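Local coordinates for protein putative cyclohexadienyl dehydrogenase and ADH prephenate dehydrogenase (Rhizobium meliloti, PDB 4WJI) that probably catalyses the NAD(P)-dependent oxidative decarboxylation of prephenate to 4-hydroxyphenylpyruvate in tyrosine biosynthesis, and is seen here with NADP and tyrosine bound, at residues A8-G13 / D66-S71; G91-D96 / H117-H122. All coordinates share one frame; numbering follows the deposited sequence.

Contact 1. Residues A8-G13 / D66-S71; sequences ALIGIG and DLVVVS. With NAP (NADP nicotinamide-adenine-dinucleotide phosphate), chain B.
Ile10 reaches back over Val68 on one face of this parallel strand pair, its CD1 lying 3.6 Å from Val68 CG1. Ile10 CG1 stands beside its own backbone N (chi1 -57°) and the chain runs on extended, which carries CD1 back toward Val68, two residues before its bridge partner Val70, whose CG2 it touches more loosely. On the face of Leu9 and Val69 the side chains lie side by side, Leu9 CD2 3.8 Å from Val69 CB, and Ile19 of helix 14-26 covers both. Branched aliphatic residues suit a buried central sheet, where backbone bonds such as Ser71 N to Ile10 O (2.8 Å) satisfy the polar atoms between the strands. Strand 4-10 runs into the glycine-rich turn of a Rossmann fold, consistent with a GxGxxG motif. Here direct packing gives way to water and cofactor. Gly11's backbone angles would jam a CB against the preceding carbonyl, and a CB on Gly13 would collide with NADP O5B. One water lies between Gly11 O, Val69 O and Ser71 OG; a second joins Gly13 N and Ser71 O to NADP phosphate oxygen O2N. Ile12, turned away from 66-71, gives its N-H to O3B of NADP's adenosine ribose at 3.0 Å.

Contact 2. Residues G91-D96 / H117-H122; sequences GAIVTD and HFVPGH. With TYR (tyrosine), chain C.
His117 sets its imidazole beside Gly91 and Ala92, with CD2 3.5 Å from Gly91 O and, at its edge, 4.2 Å from Ile93 CG1. CG of His117 stands beside its own backbone N (chi1 -49°), and with chi2 at -62° the CD2 side of the ring turns to Gly91; Gly91, at positive phi, makes the turn there easily. A polar aromatic suits this partly exposed end, whereas Val94, next in buried surface among strand residues after Asp96, belongs to the apolar interior: its CG1 faces Phe118 CD1, and Met108 of helix 102-108 touches both side chains. The two strands and that helix form a right-handed beta-alpha-beta crossover of the Rossmann domain. Val119 N binds Val94 O, and further on side chains contribute bonds. Thr95 OG1, anti to its backbone N, donates to Val119 O at 2.6 Å. Asp96 accepts the N-H of Gly121 on OD1 at 3.1 Å, from above the carboxylate plane, while OD2 forms a salt bridge with Lys101 and accepts from Gly98 N. An alanine in place of Asp96 would probably leave Lys101 without this countercharge and Gly121 N with just its weak bond to Asp96 O. Glycine suits position Gly121, where a CB would lie tight against Asp96 O. Beyond it, His122 NE2 hydrogen-bonds to the OH of the bound tyrosine at 2.5 Å, and ND1 is hydrogen-bonded to His180.

Contacts 1 and 2 are successive strand pairs of one sheet, their centres about 10 Å apart, joined by strands 67-70 and 93-96. Probable hydrogen bonds run from Val68 N to Ile93 O at 2.9 Å and from Thr95 N to Val68 O at 2.8 Å, so Val68 serves both. Val70 O packs 3.5 Å from Asp96 CB. All four segments run the same way; their C-terminal ends meet the ligands: contact 1 bonds the adenosine ribose of NADP directly and a phosphate oxygen through a water, and contact 2 brings His122 to tyrosine. The His122 side chain is about 4 Å from NADP at the nearest atoms, and Ser99 hydrogen-bonds to both ligands, so the sites adjoin.

Contact 1. Residues A8-G13 / D66-S71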
loop_
_atom_site.group_PDB
_atom_site.type_symbol
_atom_site.label_atom_id
_atom_site.label_comp_id
_atom_site.label_asym_id
_atom_site.label_seq_id
_atom_site.Cartn_x
_atom_site.Cartn_y
_atom_site.Cartn_z
ATOM N N ALA A 8 10.940 -9.359 31.622
ATOM C CA ALA A 8 11.754 -10.224 30.774
ATOM C C ALA A 8 11.179 -10.210 29.359
ATOM O O ALA A 8 9.967 -10.450 29.160
ATOM C CB ALA A 8 11.718 -11.640 31.289
ATOM N N LEU A 9 12.051 -9.911 28.384
ATOM C CA LEU A 9 11.654 -9.856 26.976
ATOM C C LEU A 9 12.234 -11.060 26.310
ATOM O O LEU A 9 13.460 -11.194 26.217
ATOM C CB LEU A 9 12.199 -8.590 26.327
ATOM C CG LEU A 9 11.701 -7.294 26.995
ATOM C CD1 LEU A 9 12.331 -6.088 26.320
ATOM C CD2 LEU A 9 10.166 -7.186 26.987
ATOM N N ILE A 10 11.345 -11.955 25.863
ATOM C CA ILE A 10 11.789 -13.164 25.138
ATOM C C ILE A 10 11.520 -12.924 23.658
ATOM O O ILE A 10 10.358 -12.888 23.220
ATOM C CB ILE A 10 11.032 -14.414 25.588
ATOM C CG1 ILE A 10 11.187 -14.627 27.100
ATOM C CG2 ILE A 10 11.537 -15.634 24.781
ATOM C CD1 ILE A 10 10.445 -15.800 27.692
ATOM N N GLY A 11 12.589 -12.713 22.888
ATOM C CA GLY A 11 12.457 -12.213 21.534
ATOM C C GLY A 11 12.710 -10.703 21.519
ATOM O O GLY A 11 12.137 -9.960 22.322
ATOM N N ILE A 12 13.593 -10.264 20.641
ATOM C CA ILE A 12 14.109 -8.905 20.668
ATOM C C ILE A 12 14.279 -8.386 19.235
ATOM O O ILE A 12 15.184 -7.618 18.931
ATOM C CB ILE A 12 15.399 -8.834 21.555
ATOM C CG1 ILE A 12 15.656 -7.390 22.053
ATOM C CG2 ILE A 12 16.572 -9.504 20.891
ATOM C CD1 ILE A 12 14.670 -6.933 23.109
ATOM N N GLY A 13 13.334 -8.754 18.359
ATOM C CA GLY A 13 13.304 -8.213 17.025
ATOM C C GLY A 13 12.542 -6.881 16.959
ATOM O O GLY A 13 12.608 -6.067 17.881
ATOM N N ASP A 66 8.348 -10.220 36.876
ATOM C CA ASP A 66 6.961 -9.853 37.140
ATOM C C ASP A 66 6.136 -9.860 35.867
ATOM O O ASP A 66 4.943 -10.213 35.900
ATOM C CB ASP A 66 6.902 -8.451 37.773
ATOM C CG ASP A 66 7.710 -8.374 39.045
ATOM O OD1 ASP A 66 7.284 -8.986 40.079
ATOM O OD2 ASP A 66 8.840 -7.804 38.970
ATOM N N LEU A 67 6.752 -9.464 34.737
ATOM C CA LEU A 67 6.097 -9.464 33.420
ATOM C C LEU A 67 7.074 -10.149 32.444
ATOM O O LEU A 67 8.272 -9.844 32.442
ATOM C CB LEU A 67 5.820 -8.041 32.941
ATOM C CG LEU A 67 5.194 -7.950 31.545
ATOM C CD1 LEU A 67 3.827 -8.576 31.521
ATOM C CD2 LEU A 67 5.145 -6.491 31.151
ATOM N N VAL A 68 6.548 -11.103 31.660
ATOM C CA VAL A 68 7.293 -11.798 30.622
ATOM C C VAL A 68 6.577 -11.545 29.313
ATOM O O VAL A 68 5.367 -11.824 29.195
ATOM C CB VAL A 68 7.313 -13.313 30.887
ATOM C CG1 VAL A 68 8.036 -14.053 29.788
ATOM C CG2 VAL A 68 7.947 -13.591 32.239
ATOM N N VAL A 69 7.288 -10.913 28.361
ATOM C CA VAL A 69 6.683 -10.586 27.061
ATOM C C VAL A 69 7.353 -11.463 26.020
ATOM O O VAL A 69 8.572 -11.360 25.789
ATOM C CB VAL A 69 6.936 -9.095 26.702
ATOM C CG1 VAL A 69 6.242 -8.734 25.391
ATOM C CG2 VAL A 69 6.490 -8.175 27.797
ATOM N N VAL A 70 6.541 -12.282 25.360
ATOM C CA VAL A 70 7.019 -13.207 24.336
ATOM C C VAL A 70 6.746 -12.577 22.947
ATOM O O VAL A 70 5.590 -12.341 22.609
ATOM C CB VAL A 70 6.342 -14.576 24.469
ATOM C CG1 VAL A 70 6.837 -15.519 23.379
ATOM C CG2 VAL A 70 6.589 -15.163 25.852
ATOM N N SER A 71 7.812 -12.308 22.194
ATOM C CA SER A 71 7.768 -11.626 20.874
ATOM C C SER A 71 8.561 -12.424 19.844
ATOM O O SER A 71 9.594 -12.001 19.370
ATOM C CB SER A 71 8.312 -10.165 20.949
ATOM O OG SER A 71 7.673 -9.422 22.015
HETATM P PA NAP B . 11.489 -10.348 14.225
HETATM O O1A NAP B . 11.911 -8.932 14.135
HETATM O O2A NAP B . 11.819 -11.332 13.154
HETATM O O5B NAP B . 12.074 -10.944 15.597
HETATM C C5B NAP B . 12.002 -12.340 15.857
HETATM C C4B NAP B . 12.488 -12.691 17.262
HETATM O O4B NAP B . 12.102 -14.032 17.541
HETATM C C3B NAP B . 14.001 -12.682 17.383
HETATM O O3B NAP B . 14.402 -12.449 18.723
HETATM C C2B NAP B . 14.375 -14.102 17.052
HETATM O O2B NAP B . 15.567 -14.495 17.673
HETATM C C1B NAP B . 13.240 -14.864 17.679
HETATM N N9A NAP B . 12.940 -16.217 17.136
HETATM C C8A NAP B . 12.734 -16.561 15.875
HETATM N N7A NAP B . 12.428 -17.823 15.711
HETATM C C5A NAP B . 12.446 -18.345 16.969
HETATM C C6A NAP B . 12.216 -19.642 17.470
HETATM N N6A NAP B . 11.908 -20.663 16.648
HETATM N N1A NAP B . 12.288 -19.805 18.775
HETATM C C2A NAP B . 12.582 -18.779 19.555
HETATM N N3A NAP B . 12.827 -17.537 19.182
HETATM C C4A NAP B . 12.756 -17.353 17.869
HETATM O O3 NAP B . 9.917 -10.451 14.518
HETATM P PN NAP B . 8.826 -9.415 15.056
HETATM O O1N NAP B . 8.421 -8.648 13.901
HETATM O O2N NAP B . 9.298 -8.733 16.260
HETATM O O5D NAP B . 7.594 -10.401 15.397
HETATM C C5D NAP B . 7.472 -11.055 16.636
HETATM C C4D NAP B . 5.997 -11.361 16.882
HETATM O O4D NAP B . 5.271 -10.153 16.786
HETATM C C3D NAP B . 5.391 -12.280 15.864
HETATM O O3D NAP B . 4.521 -13.198 16.504
HETATM C C2D NAP B . 4.622 -11.371 14.935
HETATM O O2D NAP B . 3.537 -12.060 14.370
HETATM C C1D NAP B . 4.158 -10.318 15.940
HETATM N N1N NAP B . 3.925 -8.972 15.392
HETATM C C2N NAP B . 4.671 -8.501 14.391
HETATM C C3N NAP B . 4.454 -7.247 13.874
HETATM C C7N NAP B . 5.243 -6.665 12.723
HETATM O O7N NAP B . 4.785 -5.732 12.120
HETATM N N7N NAP B . 6.404 -7.211 12.437
HETATM C C4N NAP B . 3.458 -6.487 14.427
HETATM C C5N NAP B . 2.728 -6.991 15.471
HETATM C C6N NAP B . 2.947 -8.259 15.936
HETATM P P2B NAP B . 16.936 -14.662 16.845
HETATM O O1X NAP B . 17.062 -13.453 15.980
HETATM O O2X NAP B . 17.980 -14.732 17.922
HETATM O O3X NAP B . 16.864 -15.918 15.998
HETATM O O HOH W 1 9.741 -9.542 23.839
HETATM O O HOH W 2 10.515 -9.393 18.586
#

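Contact 2. Residues G91-D96 / H117-H122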
loop_
_atom_site.group_PDB
_atom_site.type_symbol
_atom_site.label_atom_id
_atom_site.label_comp_id
_atom_site.label_asym_id
_atom_site.label_seq_id
_atom_site.Cartn_x
_atom_site.Cartn_y
_atom_site.Cartn_z
ATOM N N GLY A 91 2.428 -15.674 40.445
ATOM C CA GLY A 91 1.862 -14.342 40.176
ATOM C C GLY A 91 2.515 -13.597 39.006
ATOM O O GLY A 91 2.136 -12.469 38.720
ATOM N N ALA A 92 3.516 -14.219 38.350
ATOM C CA ALA A 92 4.065 -13.626 37.115
ATOM C C ALA A 92 2.938 -13.442 36.097
ATOM O O ALA A 92 2.011 -14.267 36.016
ATOM C CB ALA A 92 5.184 -14.516 36.538
ATOM N N ILE A 93 3.052 -12.384 35.299
ATOM C CA ILE A 93 2.156 -12.175 34.160
ATOM C C ILE A 93 2.943 -12.526 32.896
ATOM O O ILE A 93 4.034 -12.012 32.665
ATOM C CB ILE A 93 1.646 -10.731 34.064
ATOM C CG1 ILE A 93 0.879 -10.331 35.320
ATOM C CG2 ILE A 93 0.749 -10.583 32.835
ATOM C CD1 ILE A 93 0.550 -8.865 35.422
ATOM N N VAL A 94 2.380 -13.447 32.106
ATOM C CA VAL A 94 2.943 -13.833 30.833
ATOM C C VAL A 94 2.059 -13.302 29.734
ATOM O O VAL A 94 0.844 -13.521 29.745
ATOM C CB VAL A 94 3.078 -15.368 30.679
ATOM C CG1 VAL A 94 3.615 -15.728 29.302
ATOM C CG2 VAL A 94 4.009 -15.908 31.708
ATOM N N THR A 95 2.661 -12.560 28.790
ATOM C CA THR A 95 1.920 -12.006 27.658
ATOM C C THR A 95 2.723 -12.256 26.383
ATOM O O THR A 95 3.857 -12.708 26.394
ATOM C CB THR A 95 1.607 -10.486 27.850
ATOM O OG1 THR A 95 0.673 -10.057 26.860
ATOM C CG2 THR A 95 2.852 -9.647 27.764
ATOM N N ASP A 96 2.075 -12.036 25.284
ATOM C CA ASP A 96 2.695 -12.162 24.006
ATOM C C ASP A 96 2.216 -11.051 23.115
ATOM O O ASP A 96 1.411 -10.146 23.479
ATOM C CB ASP A 96 2.366 -13.527 23.392
ATOM C CG ASP A 96 1.011 -13.523 22.697
ATOM O OD1 ASP A 96 0.043 -13.163 23.388
ATOM O OD2 ASP A 96 0.891 -13.846 21.452
ATOM N N HIS A 117 -0.395 -15.685 35.531
ATOM C CA HIS A 117 -1.484 -15.051 34.791
ATOM C C HIS A 117 -1.130 -14.892 33.309
ATOM O O HIS A 117 -0.205 -14.175 32.940
ATOM C CB HIS A 117 -1.780 -13.657 35.349
ATOM C CG HIS A 117 -1.931 -13.621 36.831
ATOM N ND1 HIS A 117 -2.921 -14.317 37.477
ATOM C CD2 HIS A 117 -1.199 -13.007 37.792
ATOM C CE1 HIS A 117 -2.809 -14.113 38.782
ATOM N NE2 HIS A 117 -1.775 -13.315 39.001
ATOM N N PHE A 118 -1.913 -15.489 32.448
ATOM C CA PHE A 118 -1.641 -15.490 30.998
ATOM C C PHE A 118 -2.593 -14.509 30.341
ATOM O O PHE A 118 -3.815 -14.781 30.296
ATOM C CB PHE A 118 -1.867 -16.926 30.468
ATOM C CG PHE A 118 -1.615 -17.108 29.010
ATOM C CD1 PHE A 118 -0.598 -16.416 28.345
ATOM C CD2 PHE A 118 -2.359 -18.018 28.298
ATOM C CE1 PHE A 118 -0.354 -16.611 26.979
ATOM C CE2 PHE A 118 -2.107 -18.245 26.951
ATOM C CZ PHE A 118 -1.109 -17.525 26.284
ATOM N N VAL A 119 -2.058 -13.406 29.819
ATOM C CA VAL A 119 -2.869 -12.348 29.203
ATOM C C VAL A 119 -2.341 -12.072 27.814
ATOM O O VAL A 119 -1.416 -11.294 27.659
ATOM C CB VAL A 119 -2.845 -11.029 30.006
ATOM C CG1 VAL A 119 -3.874 -10.066 29.407
ATOM C CG2 VAL A 119 -3.129 -11.304 31.486
ATOM N N PRO A 120 -2.867 -12.760 26.817
ATOM C CA PRO A 120 -2.377 -12.621 25.447
ATOM C C PRO A 120 -2.652 -11.231 24.882
ATOM O O PRO A 120 -3.645 -10.658 25.188
ATOM C CB PRO A 120 -3.173 -13.680 24.677
ATOM C CG PRO A 120 -3.665 -14.633 25.699
ATOM C CD PRO A 120 -3.924 -13.780 26.915
ATOM N N GLY A 121 -1.759 -10.727 24.056
ATOM C CA GLY A 121 -1.883 -9.413 23.495
ATOM C C GLY A 121 -1.508 -9.425 22.020
ATOM O O GLY A 121 -0.955 -10.396 21.467
ATOM N N HIS A 122 -1.881 -8.341 21.388
ATOM C CA HIS A 122 -1.482 -8.069 20.011
ATOM C C HIS A 122 -1.412 -6.565 19.737
ATOM O O HIS A 122 -2.427 -5.965 19.591
ATOM C CB HIS A 122 -2.467 -8.730 19.039
ATOM C CG HIS A 122 -2.104 -8.575 17.598
ATOM N ND1 HIS A 122 -2.954 -8.943 16.582
ATOM C CD2 HIS A 122 -0.967 -8.145 17.005
ATOM C CE1 HIS A 122 -2.364 -8.715 15.428
ATOM N NE2 HIS A 122 -1.164 -8.222 15.651
HETATM N N TYR C . 3.994 -4.947 9.532
HETATM C CA TYR C . 2.753 -4.287 9.046
HETATM C C TYR C . 3.111 -3.052 8.265
HETATM O O TYR C . 4.303 -2.801 8.109
HETATM C CB TYR C . 1.819 -3.938 10.211
HETATM C CG TYR C . 1.378 -5.121 11.063
HETATM C CD1 TYR C . 1.490 -6.442 10.629
HETATM C CD2 TYR C . 0.862 -4.902 12.313
HETATM C CE1 TYR C . 1.089 -7.500 11.428
HETATM C CE2 TYR C . 0.423 -5.926 13.115
HETATM C CZ TYR C . 0.549 -7.226 12.700
HETATM O OH TYR C . 0.181 -8.267 13.511
HETATM O OXT TYR C . 2.182 -2.339 7.817
#